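Local coordinates for protein threonine phosphate decarboxylase-like enzyme (Sulfurospirillum multivorans, PDB 6OUX) that uses pyridoxal phosphate to decarboxylate L-serine O-phosphate to ethanolamine O-phosphate, a precursor in norcobamide biosynthesis, at residues 302-316 against 372-386. Numbering follows the deposited sequence.
Sequences YIKEMCRFKEALLGI and GRTREENNCIVMALK
Gly-372 O accepts a hydrogen bond from Tyr-302 OH (2.7 Å), which arrives above the carbonyl plane, while Gly-372 CA lies 3.5 Å from Met-306 SD, leaving no room for a side chain. Arg-375 lays its CG over one face of the Arg-308 guanidinium, and its NE makes a long salt bridge of 3.5 Å to Glu-305 OE1. Glu-305 extends with CG opposite its N (chi1 179°), then bends at chi2, turning OE1 to Arg-375, while OE2 takes Asn-378 ND2 (2.8 Å) on its anti lone pair and Arg-308 NH2 (2.7 Å) on its syn lone pair. Asn-378 OD1 accepts from Arg-373 N, and its amide stacks 11° from parallel on the Phe-309 ring. Replacing Glu-305 with an alanine is likely to leave two close positive charges, Arg-308 and Arg-375, without their shared carboxylate and the Asn-378 amide less firmly held. Val-382 CG2 meets the edge of Phe-309 and Ala-312 CB, Leu-385 CD1 touches Leu-313 CD2, and Lys-386 CG packs on Ile-316 CG1 (3.5 Å). These near-parallel helices (12°), with Leu-313 and Leu-385 both resting on Leu-331 of strand 328-332, form one helical layer of the alpha/beta small domain characteristic of fold-type I PLP enzymes.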
ATOM      1  N   TYR A 302      26.261 -11.405  -0.048  1.00 11.35           N
ATOM      2  CA  TYR A 302      25.298 -12.034   0.836  1.00 12.10           C
ATOM      3  C   TYR A 302      25.185 -13.573   0.634  1.00 11.66           C
ATOM      4  O   TYR A 302      25.118 -14.317   1.614  1.00 10.97           O
ATOM      5  CB  TYR A 302      23.920 -11.391   0.719  1.00 12.27           C
ATOM      6  CG  TYR A 302      22.964 -11.892   1.779  1.00 14.03           C
ATOM      7  CD1 TYR A 302      23.093 -11.588   3.100  1.00 15.26           C
ATOM      8  CD2 TYR A 302      21.945 -12.742   1.431  1.00 19.01           C
ATOM      9  CE1 TYR A 302      22.210 -12.084   4.061  1.00 15.28           C
ATOM     10  CE2 TYR A 302      21.062 -13.242   2.377  1.00 18.98           C
ATOM     11  CZ  TYR A 302      21.173 -12.874   3.678  1.00 17.98           C
ATOM     12  OH  TYR A 302      20.264 -13.419   4.553  1.00 19.10           O
ATOM     13  N   ILE A 303      25.140 -14.050  -0.592  1.00 11.28           N
ATOM     14  CA  ILE A 303      25.143 -15.494  -0.800  1.00 11.35           C
ATOM     15  C   ILE A 303      26.416 -16.135  -0.206  1.00 12.82           C
ATOM     16  O   ILE A 303      26.344 -17.231   0.447  1.00 12.11           O
ATOM     17  CB  ILE A 303      25.060 -15.829  -2.283  1.00 11.31           C
ATOM     18  CG1 ILE A 303      23.703 -15.442  -2.836  1.00 11.35           C
ATOM     19  CG2 ILE A 303      25.410 -17.280  -2.604  1.00 10.96           C
ATOM     20  CD1 ILE A 303      23.642 -15.517  -4.343  1.00 11.76           C
ATOM     21  N   LYS A 304      27.562 -15.476  -0.377  1.00 12.87           N
ATOM     22  CA  LYS A 304      28.818 -16.029   0.165  1.00 14.05           C
ATOM     23  C   LYS A 304      28.755 -16.078   1.669  1.00 13.55           C
ATOM     24  O   LYS A 304      29.135 -17.082   2.274  1.00 11.42           O
ATOM     25  CB  LYS A 304      30.071 -15.312  -0.334  1.00 15.55           C
ATOM     26  CG  LYS A 304      30.351 -15.591  -1.811  1.00 17.47           C
ATOM     27  CD  LYS A 304      31.557 -14.799  -2.333  1.00 18.64           C
ATOM     28  CE  LYS A 304      31.518 -14.805  -3.866  1.00 22.19           C
ATOM     29  NZ  LYS A 304      32.417 -13.797  -4.465  1.00 25.24           N
ATOM     30  N   GLU A 305      28.182 -15.051   2.300  1.00 13.72           N
ATOM     31  CA  GLU A 305      28.033 -15.124   3.701  1.00 14.26           C
ATOM     32  C   GLU A 305      27.030 -16.209   4.167  1.00 14.91           C
ATOM     33  O   GLU A 305      27.311 -16.832   5.183  1.00 14.65           O
ATOM     34  CB  GLU A 305      27.689 -13.730   4.268  1.00 16.49           C
ATOM     35  CG  GLU A 305      27.469 -13.611   5.744  1.00 17.47           C
ATOM     36  CD  GLU A 305      28.532 -14.283   6.614  1.00 19.15           C
ATOM     37  OE1 GLU A 305      29.730 -14.195   6.205  1.00 18.30           O
ATOM     38  OE2 GLU A 305      28.145 -14.897   7.691  1.00 16.76           O
ATOM     39  N   MET A 306      25.858 -16.314   3.527  1.00 13.02           N
ATOM     40  CA  MET A 306      24.878 -17.356   3.834  1.00 14.15           C
ATOM     41  C   MET A 306      25.545 -18.738   3.789  1.00 13.20           C
ATOM     42  O   MET A 306      25.228 -19.601   4.620  1.00 14.36           O
ATOM     43  CB  MET A 306      23.723 -17.389   2.822  1.00 15.04           C
ATOM     44  CG  MET A 306      22.572 -16.435   3.102  1.00 16.88           C
ATOM     45  SD  MET A 306      21.698 -16.610   4.665  1.00 15.52           S
ATOM     46  CE  MET A 306      21.557 -18.199   4.993  1.00 12.76           C
ATOM     47  N   CYS A 307      26.332 -18.988   2.765  1.00 13.52           N
ATOM     48  CA  CYS A 307      27.080 -20.257   2.671  1.00 17.37           C
ATOM     49  C   CYS A 307      27.964 -20.447   3.905  1.00 15.75           C
ATOM     50  O   CYS A 307      27.954 -21.498   4.519  1.00 15.42           O
ATOM     51  CB  CYS A 307      27.872 -20.311   1.407  1.00 16.69           C
ATOM     52  SG  CYS A 307      26.870 -20.502  -0.079  1.00 22.99           S
ATOM     53  N   ARG A 308      28.658 -19.393   4.317  1.00 16.16           N
ATOM     54  CA  ARG A 308      29.516 -19.464   5.508  1.00 18.02           C
ATOM     55  C   ARG A 308      28.740 -19.693   6.808  1.00 17.13           C
ATOM     56  O   ARG A 308      29.129 -20.500   7.633  1.00 16.27           O
ATOM     57  CB  ARG A 308      30.378 -18.221   5.562  1.00 21.10           C
ATOM     58  CG  ARG A 308      31.505 -18.257   6.560  1.00 26.08           C
ATOM     59  CD  ARG A 308      31.848 -16.835   7.035  1.00 29.27           C
ATOM     60  NE  ARG A 308      32.073 -16.939   8.474  1.00 42.40           N
ATOM     61  CZ  ARG A 308      31.217 -16.669   9.464  1.00 42.87           C
ATOM     62  NH1 ARG A 308      31.637 -16.872  10.709  1.00 52.17           N
ATOM     63  NH2 ARG A 308      30.017 -16.134   9.269  1.00 40.64           N
ATOM     64  N   PHE A 309      27.643 -18.965   6.984  1.00 15.23           N
ATOM     65  CA  PHE A 309      26.760 -19.168   8.047  1.00 16.07           C
ATOM     66  C   PHE A 309      26.231 -20.644   8.105  1.00 17.27           C
ATOM     67  O   PHE A 309      26.242 -21.258   9.188  1.00 17.24           O
ATOM     68  CB  PHE A 309      25.601 -18.162   7.905  1.00 15.92           C
ATOM     69  CG  PHE A 309      24.632 -18.136   9.038  1.00 16.12           C
ATOM     70  CD1 PHE A 309      25.048 -18.162  10.371  1.00 15.89           C
ATOM     71  CD2 PHE A 309      23.272 -17.934   8.780  1.00 16.84           C
ATOM     72  CE1 PHE A 309      24.127 -18.087  11.396  1.00 14.97           C
ATOM     73  CE2 PHE A 309      22.365 -17.810   9.811  1.00 16.40           C
ATOM     74  CZ  PHE A 309      22.791 -17.880  11.111  1.00 16.36           C
ATOM     75  N   LYS A 310      25.735 -21.163   6.993  1.00 16.28           N
ATOM     76  CA  LYS A 310      25.232 -22.552   6.965  1.00 20.94           C
ATOM     77  C   LYS A 310      26.289 -23.570   7.357  1.00 20.13           C
ATOM     78  O   LYS A 310      26.008 -24.498   8.073  1.00 19.61           O
ATOM     79  CB  LYS A 310      24.713 -22.947   5.591  1.00 22.49           C
ATOM     80  CG  LYS A 310      23.446 -22.223   5.275  1.00 24.65           C
ATOM     81  CD  LYS A 310      22.937 -22.584   3.900  1.00 26.97           C
ATOM     82  CE  LYS A 310      23.583 -21.823   2.799  1.00 30.24           C
ATOM     83  NZ  LYS A 310      23.044 -22.305   1.494  1.00 31.40           N
ATOM     84  N   GLU A 311      27.503 -23.376   6.869  1.00 20.96           N
ATOM     85  CA  GLU A 311      28.607 -24.228   7.198  1.00 23.78           C
ATOM     86  C   GLU A 311      28.913 -24.134   8.697  1.00 21.69           C
ATOM     87  O   GLU A 311      29.157 -25.175   9.364  1.00 24.60           O
ATOM     88  CB  GLU A 311      29.847 -23.815   6.374  1.00 28.25           C
ATOM     89  CG  GLU A 311      30.996 -24.784   6.470  1.00 33.94           C
ATOM     90  CD  GLU A 311      32.218 -24.332   5.701  1.00 41.04           C
ATOM     91  OE1 GLU A 311      32.747 -23.222   5.976  1.00 46.34           O
ATOM     92  OE2 GLU A 311      32.649 -25.105   4.823  1.00 50.06           O
ATOM     93  N   ALA A 312      28.835 -22.939   9.254  1.00 18.65           N
ATOM     94  CA  ALA A 312      29.121 -22.767  10.650  1.00 17.89           C
ATOM     95  C   ALA A 312      28.047 -23.458  11.507  1.00 19.22           C
ATOM     96  O   ALA A 312      28.355 -24.045  12.534  1.00 18.67           O
ATOM     97  CB  ALA A 312      29.212 -21.317  11.000  1.00 17.51           C
ATOM     98  N   LEU A 313      26.796 -23.366  11.067  1.00 18.33           N
ATOM     99  CA  LEU A 313      25.692 -23.987  11.767  1.00 20.27           C
ATOM    100  C   LEU A 313      25.841 -25.490  11.748  1.00 21.40           C
ATOM    101  O   LEU A 313      25.493 -26.107  12.715  1.00 21.03           O
ATOM    102  CB  LEU A 313      24.347 -23.580  11.145  1.00 18.83           C
ATOM    103  CG  LEU A 313      23.962 -22.136  11.448  1.00 18.43           C
ATOM    104  CD1 LEU A 313      22.817 -21.720  10.527  1.00 21.38           C
ATOM    105  CD2 LEU A 313      23.538 -21.890  12.889  1.00 19.64           C
ATOM    106  N   LEU A 314      26.348 -26.039  10.642  1.00 24.97           N
ATOM    107  CA  LEU A 314      26.539 -27.494  10.489  1.00 28.84           C
ATOM    108  C   LEU A 314      27.524 -28.021  11.515  1.00 30.13           C
ATOM    109  O   LEU A 314      27.484 -29.192  11.882  1.00 35.58           O
ATOM    110  CB  LEU A 314      26.963 -27.868   9.058  1.00 31.23           C
ATOM    111  CG  LEU A 314      25.764 -27.961   8.080  1.00 34.47           C
ATOM    112  CD1 LEU A 314      26.202 -28.158   6.635  1.00 35.20           C
ATOM    113  CD2 LEU A 314      24.824 -29.084   8.486  1.00 34.21           C
ATOM    114  N   GLY A 315      28.397 -27.140  11.965  1.00 27.42           N
ATOM    115  CA  GLY A 315      29.351 -27.416  13.007  1.00 28.51           C
ATOM    116  C   GLY A 315      28.757 -27.639  14.380  1.00 28.08           C
ATOM    117  O   GLY A 315      29.454 -28.122  15.232  1.00 30.49           O
ATOM    118  N   ILE A 316      27.486 -27.274  14.609  1.00 28.11           N
ATOM    119  CA  ILE A 316      26.855 -27.443  15.902  1.00 26.22           C
ATOM    120  C   ILE A 316      26.329 -28.887  15.977  1.00 27.83           C
ATOM    121  O   ILE A 316      25.487 -29.354  15.162  1.00 23.53           O
ATOM    122  CB  ILE A 316      25.707 -26.462  16.125  1.00 25.76           C
ATOM    123  CG1 ILE A 316      26.204 -25.017  16.034  1.00 27.70           C
ATOM    124  CG2 ILE A 316      25.057 -26.685  17.474  1.00 25.29           C
ATOM    125  CD1 ILE A 316      25.100 -23.963  16.144  1.00 24.43           C
ATOM    126  N   GLY A 372      19.527 -14.872   7.615  1.00 14.94           N
ATOM    127  CA  GLY A 372      20.967 -14.685   7.546  1.00 15.22           C
ATOM    128  C   GLY A 372      21.216 -13.208   7.663  1.00 16.13           C
ATOM    129  O   GLY A 372      20.474 -12.413   7.055  1.00 14.33           O
ATOM    130  N   ARG A 373      22.143 -12.835   8.557  1.00 16.42           N
ATOM    131  CA  ARG A 373      22.503 -11.423   8.770  1.00 17.81           C
ATOM    132  C   ARG A 373      23.911 -11.076   8.209  1.00 15.97           C
ATOM    133  O   ARG A 373      24.385 -11.709   7.251  1.00 15.61           O
ATOM    134  CB  ARG A 373      22.378 -11.079  10.264  1.00 19.94           C
ATOM    135  CG  ARG A 373      21.033 -11.372  10.882  1.00 23.02           C
ATOM    136  CD  ARG A 373      19.834 -11.060  10.020  1.00 26.08           C
ATOM    137  NE  ARG A 373      19.726  -9.651   9.703  1.00 30.87           N
ATOM    138  CZ  ARG A 373      19.019  -9.169   8.680  1.00 37.22           C
ATOM    139  NH1 ARG A 373      18.300  -9.990   7.861  1.00 34.68           N
ATOM    140  NH2 ARG A 373      19.026  -7.853   8.477  1.00 35.13           N
ATOM    141  N   THR A 374      24.576 -10.094   8.800  1.00 16.26           N
ATOM    142  CA  THR A 374      25.917  -9.772   8.414  1.00 16.61           C
ATOM    143  C   THR A 374      26.822 -10.856   9.016  1.00 17.03           C
ATOM    144  O   THR A 374      26.407 -11.605   9.941  1.00 16.68           O
ATOM    145  CB  THR A 374      26.346  -8.385   8.979  1.00 18.58           C
ATOM    146  OG1 THR A 374      26.326  -8.416  10.411  1.00 17.47           O
ATOM    147  CG2 THR A 374      25.412  -7.253   8.496  1.00 17.64           C
ATOM    148  N   ARG A 375      28.080 -10.874   8.593  1.00 17.22           N
ATOM    149  CA  ARG A 375      29.041 -11.826   9.126  1.00 19.41           C
ATOM    150  C   ARG A 375      29.166 -11.732  10.630  1.00 20.20           C
ATOM    151  O   ARG A 375      29.215 -12.762  11.279  1.00 17.28           O
ATOM    152  CB  ARG A 375      30.427 -11.778   8.432  1.00 23.46           C
ATOM    153  CG  ARG A 375      31.346 -12.957   8.842  1.00 26.82           C
ATOM    154  CD  ARG A 375      32.793 -12.851   8.380  1.00 31.85           C
ATOM    155  NE  ARG A 375      32.855 -12.840   6.923  1.00 39.14           N
ATOM    156  CZ  ARG A 375      33.347 -11.845   6.172  1.00 41.56           C
ATOM    157  NH1 ARG A 375      33.889 -10.747   6.723  1.00 48.39           N
ATOM    158  NH2 ARG A 375      33.290 -11.946   4.855  1.00 37.81           N
ATOM    159  N   GLU A 376      29.237 -10.505  11.173  1.00 22.27           N
ATOM    160  CA  GLU A 376      29.394 -10.312  12.615  1.00 24.68           C
ATOM    161  C   GLU A 376      28.180 -10.842  13.383  1.00 20.53           C
ATOM    162  O   GLU A 376      28.306 -11.534  14.383  1.00 17.97           O
ATOM    163  CB  GLU A 376      29.597  -8.821  12.946  1.00 31.13           C
ATOM    164  CG  GLU A 376      30.991  -8.525  13.501  1.00 38.27           C
ATOM    165  CD  GLU A 376      31.429  -7.095  13.207  1.00 48.46           C
ATOM    166  OE1 GLU A 376      31.512  -6.282  14.170  1.00 53.37           O
ATOM    167  OE2 GLU A 376      31.687  -6.800  12.001  1.00 50.47           O
ATOM    168  N   GLU A 377      27.002 -10.524  12.870  1.00 18.72           N
ATOM    169  CA  GLU A 377      25.778 -10.970  13.495  1.00 18.45           C
ATOM    170  C   GLU A 377      25.649 -12.490  13.397  1.00 16.05           C
ATOM    171  O   GLU A 377      25.240 -13.136  14.381  1.00 18.74           O
ATOM    172  CB  GLU A 377      24.588 -10.225  12.912  1.00 18.81           C
ATOM    173  CG  GLU A 377      24.580  -8.758  13.330  1.00 21.54           C
ATOM    174  CD  GLU A 377      23.404  -7.997  12.819  1.00 25.48           C
ATOM    175  OE1 GLU A 377      22.895  -7.130  13.501  1.00 35.77           O
ATOM    176  OE2 GLU A 377      23.040  -8.197  11.674  1.00 32.22           O
ATOM    177  N   ASN A 378      25.967 -13.084  12.254  1.00 14.61           N
ATOM    178  CA  ASN A 378      25.905 -14.523  12.139  1.00 14.18           C
ATOM    179  C   ASN A 378      26.805 -15.178  13.148  1.00 15.19           C
ATOM    180  O   ASN A 378      26.418 -16.170  13.733  1.00 15.17           O
ATOM    181  CB  ASN A 378      26.213 -15.032  10.723  1.00 14.69           C
ATOM    182  CG  ASN A 378      25.109 -14.632   9.705  1.00 14.84           C
ATOM    183  OD1 ASN A 378      23.997 -14.299  10.110  1.00 13.87           O
ATOM    184  ND2 ASN A 378      25.454 -14.542   8.461  1.00 14.31           N
ATOM    185  N   ASN A 379      28.001 -14.615  13.383  1.00 17.59           N
ATOM    186  CA  ASN A 379      28.934 -15.241  14.316  1.00 21.93           C
ATOM    187  C   ASN A 379      28.308 -15.273  15.709  1.00 20.33           C
ATOM    188  O   ASN A 379      28.391 -16.293  16.388  1.00 20.73           O
ATOM    189  CB  ASN A 379      30.271 -14.482  14.284  1.00 27.33           C
ATOM    190  CG  ASN A 379      31.393 -15.213  15.006  1.00 38.36           C
ATOM    191  OD1 ASN A 379      31.729 -16.362  14.691  1.00 43.96           O
ATOM    192  ND2 ASN A 379      32.010 -14.527  15.995  1.00 49.60           N
ATOM    193  N   CYS A 380      27.666 -14.172  16.105  1.00 18.09           N
ATOM    194  CA  CYS A 380      26.987 -14.067  17.390  1.00 20.68           C
ATOM    195  C   CYS A 380      25.861 -15.117  17.544  1.00 19.27           C
ATOM    196  O   CYS A 380      25.689 -15.759  18.574  1.00 19.50           O
ATOM    197  CB  CYS A 380      26.369 -12.662  17.570  1.00 22.72           C
ATOM    198  SG  CYS A 380      27.610 -11.339  17.792  1.00 28.27           S
ATOM    199  N   ILE A 381      25.108 -15.292  16.489  1.00 17.96           N
ATOM    200  CA  ILE A 381      24.071 -16.307  16.489  1.00 16.80           C
ATOM    201  C   ILE A 381      24.669 -17.700  16.673  1.00 17.02           C
ATOM    202  O   ILE A 381      24.166 -18.494  17.459  1.00 16.06           O
ATOM    203  CB  ILE A 381      23.237 -16.210  15.192  1.00 16.13           C
ATOM    204  CG1 ILE A 381      22.480 -14.906  15.152  1.00 16.26           C
ATOM    205  CG2 ILE A 381      22.266 -17.352  15.145  1.00 16.40           C
ATOM    206  CD1 ILE A 381      21.844 -14.587  13.817  1.00 16.71           C
ATOM    207  N   VAL A 382      25.708 -18.020  15.926  1.00 16.70           N
ATOM    208  CA  VAL A 382      26.268 -19.342  15.990  1.00 18.07           C
ATOM    209  C   VAL A 382      26.809 -19.604  17.445  1.00 19.23           C
ATOM    210  O   VAL A 382      26.633 -20.694  18.034  1.00 15.31           O
ATOM    211  CB  VAL A 382      27.415 -19.538  14.966  1.00 18.84           C
ATOM    212  CG1 VAL A 382      28.050 -20.910  15.196  1.00 18.10           C
ATOM    213  CG2 VAL A 382      26.904 -19.437  13.533  1.00 20.73           C
ATOM    214  N   MET A 383      27.508 -18.600  17.953  1.00 20.96           N
ATOM    215  CA  MET A 383      28.075 -18.647  19.306  1.00 23.61           C
ATOM    216  C   MET A 383      26.992 -18.868  20.340  1.00 21.85           C
ATOM    217  O   MET A 383      27.098 -19.797  21.128  1.00 19.41           O
ATOM    218  CB  MET A 383      28.913 -17.383  19.619  1.00 26.45           C
ATOM    219  CG  MET A 383      30.360 -17.519  19.135  1.00 33.77           C
ATOM    220  SD  MET A 383      31.481 -16.078  19.325  1.00 37.23           S
ATOM    221  CE  MET A 383      33.013 -17.004  19.195  1.00 45.30           C
ATOM    222  N   ALA A 384      25.974 -18.007  20.312  1.00 19.92           N
ATOM    223  CA  ALA A 384      24.816 -18.127  21.187  1.00 19.63           C
ATOM    224  C   ALA A 384      24.149 -19.478  21.149  1.00 20.15           C
ATOM    225  O   ALA A 384      23.961 -20.103  22.223  1.00 21.36           O
ATOM    226  CB  ALA A 384      23.817 -17.047  20.906  1.00 18.83           C
ATOM    227  N   LEU A 385      23.844 -19.972  19.957  1.00 18.23           N
ATOM    228  CA  LEU A 385      23.295 -21.340  19.810  1.00 19.35           C
ATOM    229  C   LEU A 385      24.166 -22.445  20.386  1.00 22.08           C
ATOM    230  O   LEU A 385      23.640 -23.427  20.981  1.00 21.16           O
ATOM    231  CB  LEU A 385      22.968 -21.701  18.340  1.00 17.38           C
ATOM    232  CG  LEU A 385      21.751 -20.982  17.783  1.00 18.47           C
ATOM    233  CD1 LEU A 385      21.719 -21.165  16.265  1.00 19.55           C
ATOM    234  CD2 LEU A 385      20.442 -21.389  18.413  1.00 18.44           C
ATOM    235  N   LYS A 386      25.469 -22.337  20.191  1.00 23.37           N
ATOM    236  CA  LYS A 386      26.355 -23.438  20.618  1.00 27.29           C
ATOM    237  C   LYS A 386      26.331 -23.562  22.167  1.00 24.12           C
ATOM    238  O   LYS A 386      26.262 -24.636  22.720  1.00 23.68           O
ATOM    239  CB  LYS A 386      27.801 -23.247  20.129  1.00 30.38           C
ATOM    240  CG  LYS A 386      28.089 -23.933  18.823  1.00 32.38           C
ATOM    241  CD  LYS A 386      29.583 -24.002  18.580  1.00 36.56           C
ATOM    242  CE  LYS A 386      29.934 -24.415  17.151  1.00 35.84           C
ATOM    243  NZ  LYS A 386      30.920 -23.409  16.666  1.00 34.98           N
TER
HETATM  244  O   HOH W   1      31.003 -13.555   4.264  1.00 24.29           O
HETATM  245  O   HOH W   2      30.847 -23.995  13.751  1.00 21.93           O